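Side-chain contacts in orotidine 5'-phosphate decarboxylase (Pyrococcus horikoshii, PDB 2CZD), which probably catalyses the decarboxylation of orotidine 5'-monophosphate to uridine 5'-monophosphate, the last step of de novo UMP synthesis, as a homodimer: residues V106-P111 / E115-L120; L4-Y9 / I15-S20; D173-K176 / Y181-V184. One frame throughout, in Å; residues are numbered along the deposited sequence.

Interaction 1 of 3, residues V106-P111 / E115-L120; sequences VEMSHP and EFINPL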
loop_
_atom_site.group_PDB
_atom_site.type_symbol
_atom_site.label_atom_id
_atom_site.label_comp_id
_atom_site.label_asym_id
_atom_site.label_seq_id
_atom_site.Cartn_x
_atom_site.Cartn_y
_atom_site.Cartn_z
ATOM N N VAL B 106 -12.238 2.620 6.235
ATOM C CA VAL B 106 -12.721 2.361 7.582
ATOM C C VAL B 106 -13.294 0.960 7.747
ATOM O O VAL B 106 -13.525 0.504 8.863
ATOM C CB VAL B 106 -13.791 3.404 8.006
ATOM C CG1 VAL B 106 -13.223 4.803 7.862
ATOM C CG2 VAL B 106 -15.080 3.235 7.185
ATOM N N GLU B 107 -13.516 0.278 6.634
ATOM C CA GLU B 107 -14.079 -1.069 6.655
ATOM C C GLU B 107 -13.731 -1.718 5.316
ATOM O O GLU B 107 -13.707 -1.036 4.288
ATOM C CB GLU B 107 -15.602 -0.976 6.811
ATOM C CG GLU B 107 -16.285 -2.330 6.960
ATOM C CD GLU B 107 -17.773 -2.199 7.253
ATOM O OE1 GLU B 107 -18.134 -1.488 8.212
ATOM O OE2 GLU B 107 -18.574 -2.821 6.537
ATOM N N MET B 108 -13.450 -3.023 5.325
ATOM C CA MET B 108 -13.127 -3.704 4.075
ATOM C C MET B 108 -14.079 -4.845 3.747
ATOM O O MET B 108 -14.820 -5.322 4.614
ATOM C CB MET B 108 -11.664 -4.143 4.074
ATOM C CG MET B 108 -10.776 -2.946 3.813
ATOM S SD MET B 108 -9.019 -3.343 3.794
ATOM C CE MET B 108 -8.815 -3.869 2.078
ATOM N N SER B 109 -14.042 -5.267 2.482
ATOM C CA SER B 109 -14.960 -6.264 1.929
ATOM C C SER B 109 -14.609 -7.744 1.963
ATOM O O SER B 109 -15.496 -8.599 1.902
ATOM C CB SER B 109 -15.271 -5.889 0.466
ATOM O OG SER B 109 -15.338 -4.477 0.292
ATOM N N HIS B 110 -13.323 -8.058 2.058
ATOM C CA HIS B 110 -12.877 -9.449 2.026
ATOM C C HIS B 110 -12.972 -10.190 3.357
ATOM O O HIS B 110 -13.078 -9.571 4.423
ATOM C CB HIS B 110 -11.429 -9.482 1.548
ATOM C CG HIS B 110 -10.485 -8.783 2.478
ATOM N ND1 HIS B 110 -10.589 -7.438 2.779
ATOM C CD2 HIS B 110 -9.427 -9.250 3.183
ATOM C CE1 HIS B 110 -9.632 -7.106 3.627
ATOM N NE2 HIS B 110 -8.910 -8.185 3.889
ATOM N N PRO B 111 -12.923 -11.532 3.325
ATOM C CA PRO B 111 -13.009 -12.300 4.574
ATOM C C PRO B 111 -11.992 -11.869 5.632
ATOM O O PRO B 111 -12.318 -11.772 6.810
ATOM C CB PRO B 111 -12.808 -13.748 4.109
ATOM C CG PRO B 111 -13.448 -13.734 2.774
ATOM C CD PRO B 111 -12.969 -12.431 2.156
ATOM N N GLU B 115 -10.909 -9.953 10.675
ATOM C CA GLU B 115 -9.917 -10.236 11.685
ATOM C C GLU B 115 -9.438 -9.045 12.518
ATOM O O GLU B 115 -9.357 -9.153 13.746
ATOM C CB GLU B 115 -8.735 -10.964 11.033
ATOM C CG GLU B 115 -9.160 -12.342 10.527
ATOM C CD GLU B 115 -8.135 -13.038 9.640
ATOM O OE1 GLU B 115 -6.969 -12.592 9.562
ATOM O OE2 GLU B 115 -8.513 -14.064 9.039
ATOM N N PHE B 116 -9.127 -7.926 11.864
ATOM C CA PHE B 116 -8.638 -6.754 12.583
ATOM C C PHE B 116 -9.269 -5.431 12.165
ATOM O O PHE B 116 -9.538 -4.583 13.003
ATOM C CB PHE B 116 -7.111 -6.614 12.420
ATOM C CG PHE B 116 -6.333 -7.814 12.871
ATOM C CD1 PHE B 116 -5.785 -8.707 11.946
ATOM C CD2 PHE B 116 -6.142 -8.056 14.231
ATOM C CE1 PHE B 116 -5.046 -9.832 12.372
ATOM C CE2 PHE B 116 -5.405 -9.176 14.667
ATOM C CZ PHE B 116 -4.860 -10.060 13.735
ATOM N N ILE B 117 -9.472 -5.242 10.867
ATOM C CA ILE B 117 -10.024 -3.996 10.366
ATOM C C ILE B 117 -11.478 -3.746 10.766
ATOM O O ILE B 117 -11.786 -2.767 11.436
ATOM C CB ILE B 117 -9.933 -3.951 8.818
ATOM C CG1 ILE B 117 -8.466 -3.922 8.372
ATOM C CG2 ILE B 117 -10.682 -2.747 8.286
ATOM C CD1 ILE B 117 -7.816 -2.561 8.412
ATOM N N ASN B 118 -12.375 -4.638 10.363
ATOM C CA ASN B 118 -13.783 -4.402 10.662
ATOM C C ASN B 118 -14.157 -4.311 12.152
ATOM O O ASN B 118 -15.084 -3.579 12.510
ATOM C CB ASN B 118 -14.625 -5.420 9.895
ATOM C CG ASN B 118 -14.559 -5.193 8.380
ATOM O OD1 ASN B 118 -13.790 -4.366 7.903
ATOM N ND2 ASN B 118 -15.359 -5.935 7.633
ATOM N N PRO B 119 -13.452 -5.039 13.038
ATOM C CA PRO B 119 -13.811 -4.909 14.454
ATOM C C PRO B 119 -13.492 -3.481 14.933
ATOM O O PRO B 119 -14.039 -3.014 15.934
ATOM C CB PRO B 119 -12.921 -5.952 15.127
ATOM C CG PRO B 119 -12.915 -7.056 14.110
ATOM C CD PRO B 119 -12.684 -6.278 12.809
ATOM N N LEU B 120 -12.608 -2.792 14.218
ATOM C CA LEU B 120 -12.227 -1.428 14.575
ATOM C C LEU B 120 -12.966 -0.338 13.786
ATOM O O LEU B 120 -12.704 0.842 13.985
ATOM C CB LEU B 120 -10.714 -1.234 14.378
ATOM C CG LEU B 120 -9.803 -1.785 15.488
ATOM C CD1 LEU B 120 -8.355 -1.837 15.019
ATOM C CD2 LEU B 120 -9.924 -0.894 16.720
HETATM O O HOH W 1 -17.231 -3.188 10.391
#
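E107 and N118 bring two parts of one loop, between strand 101-105 and helix 121-131, to 5.2 Å from CA of E107 to CA of N118. The N118 amide lies against the backbone of M108 and bonds it twice. N of M108 donates to OD1 of N118 at 2.9 Å, nearly straight (170°) and on a lone pair in the carbonyl plane; ND2 of N118 donates to O of M108 at 3.1 Å, with that oxygen almost in the amide plane. The E107 side chain crosses N118 at about a right angle, its CG 3.4 Å from OD1 of N118. Swung anti to the backbone N (chi1 -175°) and then extended, it carries its carboxylate to R145, a salt bridge, while a water weakly bonded to OE1 of E107 also donates to O of N118. CG2 of I117 packs on CA of E107 and N of M108. A leucine in place of this asparagine would probably leave N and O of M108 without these two bonds and the two parts of the loop less firmly joined. The doubly bonded amide, using one donor and one acceptor much as a peptide would, probably fixes the backbone beside substrate-binding S109, with the M108 side chain near that of the proton donor K59.

Interaction 2 of 3, residues L4-Y9 / I15-S20; sequences LALDVY and IKIAKS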
loop_
_atom_site.group_PDB
_atom_site.type_symbol
_atom_site.label_atom_id
_atom_site.label_comp_id
_atom_site.label_asym_id
_atom_site.label_seq_id
_atom_site.Cartn_x
_atom_site.Cartn_y
_atom_site.Cartn_z
ATOM N N LEU B 4 -15.891 4.773 -11.923
ATOM C CA LEU B 4 -15.491 3.620 -12.727
ATOM C C LEU B 4 -14.145 3.079 -12.260
ATOM O O LEU B 4 -13.143 3.795 -12.328
ATOM C CB LEU B 4 -15.378 4.017 -14.208
ATOM C CG LEU B 4 -14.837 2.903 -15.112
ATOM C CD1 LEU B 4 -15.816 1.741 -15.145
ATOM C CD2 LEU B 4 -14.632 3.461 -16.532
ATOM N N ALA B 5 -14.144 1.839 -11.772
ATOM C CA ALA B 5 -12.903 1.162 -11.357
ATOM C C ALA B 5 -12.339 0.666 -12.690
ATOM O O ALA B 5 -12.739 -0.398 -13.213
ATOM C CB ALA B 5 -13.216 -0.001 -10.427
ATOM N N LEU B 6 -11.421 1.461 -13.240
ATOM C CA LEU B 6 -10.845 1.204 -14.561
ATOM C C LEU B 6 -9.709 0.199 -14.504
ATOM O O LEU B 6 -8.529 0.527 -14.745
ATOM C CB LEU B 6 -10.371 2.517 -15.173
ATOM C CG LEU B 6 -9.970 2.458 -16.651
ATOM C CD1 LEU B 6 -11.192 2.075 -17.480
ATOM C CD2 LEU B 6 -9.440 3.812 -17.080
ATOM N N ASP B 7 -10.094 -1.032 -14.212
ATOM C CA ASP B 7 -9.134 -2.107 -14.052
ATOM C C ASP B 7 -8.895 -2.837 -15.367
ATOM O O ASP B 7 -9.101 -4.041 -15.485
ATOM C CB ASP B 7 -9.618 -3.052 -12.950
ATOM C CG ASP B 7 -9.731 -2.362 -11.592
ATOM O OD1 ASP B 7 -9.117 -1.286 -11.414
ATOM O OD2 ASP B 7 -10.420 -2.901 -10.698
ATOM N N VAL B 8 -8.464 -2.056 -16.350
ATOM C CA VAL B 8 -8.166 -2.520 -17.696
ATOM C C VAL B 8 -6.680 -2.244 -17.802
ATOM O O VAL B 8 -6.255 -1.103 -17.994
ATOM C CB VAL B 8 -8.954 -1.696 -18.716
ATOM C CG1 VAL B 8 -8.505 -2.030 -20.140
ATOM C CG2 VAL B 8 -10.440 -1.973 -18.526
ATOM N N TYR B 9 -5.896 -3.305 -17.667
ATOM C CA TYR B 9 -4.450 -3.169 -17.636
ATOM C C TYR B 9 -3.750 -3.067 -18.976
ATOM O O TYR B 9 -2.592 -3.445 -19.129
ATOM C CB TYR B 9 -3.890 -4.291 -16.758
ATOM C CG TYR B 9 -4.598 -4.348 -15.408
ATOM C CD1 TYR B 9 -4.668 -3.216 -14.588
ATOM C CD2 TYR B 9 -5.261 -5.502 -14.986
ATOM C CE1 TYR B 9 -5.384 -3.230 -13.392
ATOM C CE2 TYR B 9 -5.981 -5.530 -13.789
ATOM C CZ TYR B 9 -6.039 -4.391 -12.996
ATOM O OH TYR B 9 -6.737 -4.434 -11.811
ATOM N N ILE B 15 -7.920 3.927 -21.769
ATOM C CA ILE B 15 -8.194 5.308 -22.139
ATOM C C ILE B 15 -9.403 5.389 -23.069
ATOM O O ILE B 15 -10.251 6.268 -22.914
ATOM C CB ILE B 15 -6.951 5.947 -22.805
ATOM C CG1 ILE B 15 -5.835 6.075 -21.765
ATOM C CG2 ILE B 15 -7.292 7.298 -23.395
ATOM C CD1 ILE B 15 -4.522 6.575 -22.342
ATOM N N LYS B 16 -9.487 4.459 -24.018
ATOM C CA LYS B 16 -10.605 4.425 -24.957
ATOM C C LYS B 16 -11.916 4.187 -24.229
ATOM O O LYS B 16 -12.914 4.843 -24.509
ATOM C CB LYS B 16 -10.396 3.326 -26.001
ATOM C CG LYS B 16 -9.317 3.655 -27.018
ATOM C CD LYS B 16 -9.265 2.625 -28.135
ATOM C CE LYS B 16 -8.264 3.039 -29.224
ATOM N NZ LYS B 16 -6.885 3.173 -28.675
ATOM N N ILE B 17 -11.907 3.255 -23.284
ATOM C CA ILE B 17 -13.113 2.960 -22.518
ATOM C C ILE B 17 -13.517 4.157 -21.659
ATOM O O ILE B 17 -14.688 4.532 -21.616
ATOM C CB ILE B 17 -12.907 1.703 -21.631
ATOM C CG1 ILE B 17 -12.775 0.465 -22.522
ATOM C CG2 ILE B 17 -14.065 1.532 -20.664
ATOM C CD1 ILE B 17 -12.423 -0.802 -21.772
ATOM N N ALA B 18 -12.553 4.779 -20.985
ATOM C CA ALA B 18 -12.879 5.928 -20.149
ATOM C C ALA B 18 -13.490 7.066 -20.966
ATOM O O ALA B 18 -14.444 7.708 -20.536
ATOM C CB ALA B 18 -11.622 6.414 -19.399
ATOM N N LYS B 19 -12.940 7.314 -22.151
ATOM C CA LYS B 19 -13.458 8.380 -22.994
ATOM C C LYS B 19 -14.882 8.079 -23.446
ATOM O O LYS B 19 -15.725 8.975 -23.530
ATOM C CB LYS B 19 -12.556 8.565 -24.224
ATOM C CG LYS B 19 -12.813 9.866 -24.968
ATOM C CD LYS B 19 -14.126 9.837 -25.757
ATOM C CE LYS B 19 -14.759 11.223 -25.819
ATOM N NZ LYS B 19 -15.160 11.682 -24.436
ATOM N N SER B 20 -15.152 6.811 -23.721
ATOM C CA SER B 20 -16.473 6.419 -24.192
ATOM C C SER B 20 -17.567 6.531 -23.137
ATOM O O SER B 20 -18.721 6.817 -23.455
ATOM C CB SER B 20 -16.434 4.987 -24.728
ATOM O OG SER B 20 -17.695 4.620 -25.256
#
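V8 and I17 meet tip to tip, CG2 of V8 lying 4.0 Å from CD1 of I17, in a wholly apolar contact between the loop that follows strand 2-5 and helix 11-21. I17 holds CG1 anti to its carbonyl carbon (chi1 -68°) and continues extended through chi2, which carries CD1 out to the valine, while its CG2 branch lies 4.3 Å from CD1 of L6. The leucine is thereby shared between two helix residues, since its other methyl, CD2, rests 4.1 Å from CB of A18. The small alanine side chain is consistent with the short approach here, with CA of L6 7.6 Å from CA of A18.

Farther out, A14 on the same helix touches both L6 and V8. I28 of strand 27-31 covers L6 and A18, L46 of helix 41-50 packs on L6, and Y189 of helix 186-189 lies against V8. The backbone carries the leucine and valine to the helix: inverse gamma turns centred on L6 and D7 follow the strand, and the CB atoms of L6 and V8 point toward helix 11-21 whereas D7 between them faces elsewhere. With only methyl groups meeting at the closest points, the contact is held by dispersion and the exclusion of water; these buried methyls hold L6 and V8, which flank the substrate-binding residue D7, against the helix.

Interaction 3 of 3, residues D173-K176 / Y181-V184; sequences DAVK and YIIV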
loop_
_atom_site.group_PDB
_atom_site.type_symbol
_atom_site.label_atom_id
_atom_site.label_comp_id
_atom_site.label_asym_id
_atom_site.label_seq_id
_atom_site.Cartn_x
_atom_site.Cartn_y
_atom_site.Cartn_z
ATOM N N ASP B 173 -31.039 1.877 -4.503
ATOM C CA ASP B 173 -31.182 1.640 -3.080
ATOM C C ASP B 173 -29.897 1.990 -2.321
ATOM O O ASP B 173 -29.960 2.505 -1.211
ATOM C CB ASP B 173 -31.587 0.194 -2.824
ATOM C CG ASP B 173 -33.056 -0.071 -3.163
ATOM O OD1 ASP B 173 -33.483 -1.232 -3.050
ATOM O OD2 ASP B 173 -33.773 0.890 -3.539
ATOM N N ALA B 174 -28.740 1.722 -2.922
ATOM C CA ALA B 174 -27.478 2.043 -2.250
ATOM C C ALA B 174 -27.366 3.551 -2.060
ATOM O O ALA B 174 -26.916 4.022 -1.004
ATOM C CB ALA B 174 -26.295 1.535 -3.071
ATOM N N VAL B 175 -27.747 4.306 -3.083
ATOM C CA VAL B 175 -27.690 5.757 -3.010
ATOM C C VAL B 175 -28.685 6.234 -1.950
ATOM O O VAL B 175 -28.357 7.088 -1.122
ATOM C CB VAL B 175 -27.996 6.386 -4.397
ATOM C CG1 VAL B 175 -28.328 7.850 -4.268
ATOM C CG2 VAL B 175 -26.790 6.182 -5.318
ATOM N N LYS B 176 -29.885 5.658 -1.942
ATOM C CA LYS B 176 -30.891 6.070 -0.956
ATOM C C LYS B 176 -30.465 5.771 0.483
ATOM O O LYS B 176 -30.864 6.474 1.418
ATOM C CB LYS B 176 -32.248 5.406 -1.260
ATOM C CG LYS B 176 -32.960 6.001 -2.470
ATOM C CD LYS B 176 -34.267 5.242 -2.719
ATOM C CE LYS B 176 -35.086 5.886 -3.839
ATOM N NZ LYS B 176 -36.407 5.207 -4.021
ATOM N N TYR B 181 -21.583 7.949 -4.110
ATOM C CA TYR B 181 -21.044 7.370 -5.334
ATOM C C TYR B 181 -21.124 5.861 -5.256
ATOM O O TYR B 181 -20.988 5.267 -4.173
ATOM C CB TYR B 181 -19.556 7.715 -5.506
ATOM C CG TYR B 181 -19.266 9.191 -5.586
ATOM C CD1 TYR B 181 -19.236 9.850 -6.817
ATOM C CD2 TYR B 181 -19.043 9.934 -4.423
ATOM C CE1 TYR B 181 -18.988 11.222 -6.892
ATOM C CE2 TYR B 181 -18.799 11.295 -4.482
ATOM C CZ TYR B 181 -18.772 11.932 -5.713
ATOM O OH TYR B 181 -18.543 13.282 -5.768
ATOM N N ILE B 182 -21.326 5.251 -6.424
ATOM C CA ILE B 182 -21.359 3.812 -6.560
ATOM C C ILE B 182 -20.093 3.492 -7.361
ATOM O O ILE B 182 -19.854 4.118 -8.402
ATOM C CB ILE B 182 -22.583 3.357 -7.383
ATOM C CG1 ILE B 182 -23.878 3.793 -6.680
ATOM C CG2 ILE B 182 -22.547 1.855 -7.558
ATOM C CD1 ILE B 182 -24.012 3.216 -5.302
ATOM N N ILE B 183 -19.263 2.574 -6.863
ATOM C CA ILE B 183 -18.044 2.178 -7.578
ATOM C C ILE B 183 -18.400 0.937 -8.392
ATOM O O ILE B 183 -18.848 -0.077 -7.843
ATOM C CB ILE B 183 -16.906 1.838 -6.593
ATOM C CG1 ILE B 183 -16.513 3.112 -5.842
ATOM C CG2 ILE B 183 -15.726 1.213 -7.321
ATOM C CD1 ILE B 183 -15.565 2.844 -4.686
ATOM N N VAL B 184 -18.244 1.066 -9.704
ATOM C CA VAL B 184 -18.552 0.003 -10.652
ATOM C C VAL B 184 -17.322 -0.389 -11.461
ATOM O O VAL B 184 -16.586 0.481 -11.897
ATOM C CB VAL B 184 -19.640 0.492 -11.623
ATOM C CG1 VAL B 184 -20.045 -0.648 -12.588
ATOM C CG2 VAL B 184 -20.848 0.963 -10.836
#
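A174 and V175 on helix 170-177 face I182 of strand 181-184, and the nearest backbone approach, from CA of V175 to CA of Y181, is 7.2 Å. I182 carries the strand's side of the contact. Its CG1 stands anti to the carbonyl carbon (chi1 -61°), and a second turn of the chain at chi2 (-60°) bends CD1 over to the helix, where it comes to 3.6 Å from CB of A174. That close touch is methyl to methyl, and CB of the alanine points toward the strand. V175 meets the same isoleucine: the two side chains cross at about a right angle, with CG2 of V175 4.0 Å from CG1 of I182 and 4.1 Å from CD1 of I182. I164, in the substrate-binding loop, packs on both A174 and I182, while I205 of helix 194-205 covers V175 and I182. By backbone hydrogen bonds, I182 is joined to M1 and to V3 of strand 2-5, and Y181 to I159 and A161 of strand 158-161. The contact is the apolar interface between a helix and the following strand in a beta-alpha-beta unit, here the one that completes the eight-stranded parallel TIM barrel.

In the fold
Interactions 2 and 3 meet at the seam that closes the barrel, where strands 2-5 and 181-184 run side by side: N of A5 lies 2.8 Å from O of V184, a probable hydrogen bond, although the centres of the two contacts are about 19 Å apart. Interaction 1 touches neither. Its centre stands about 28 Å from that of interaction 2, on the opposite side of the chain's centre, and about 20 Å from that of interaction 3. Interactions 1 and 2 each contain a substrate-binding residue, S109 and D7; interaction 3 adjoins the site through I164, whose side chain is about 4 Å from that of I182, and G185, which directly follows 181-184.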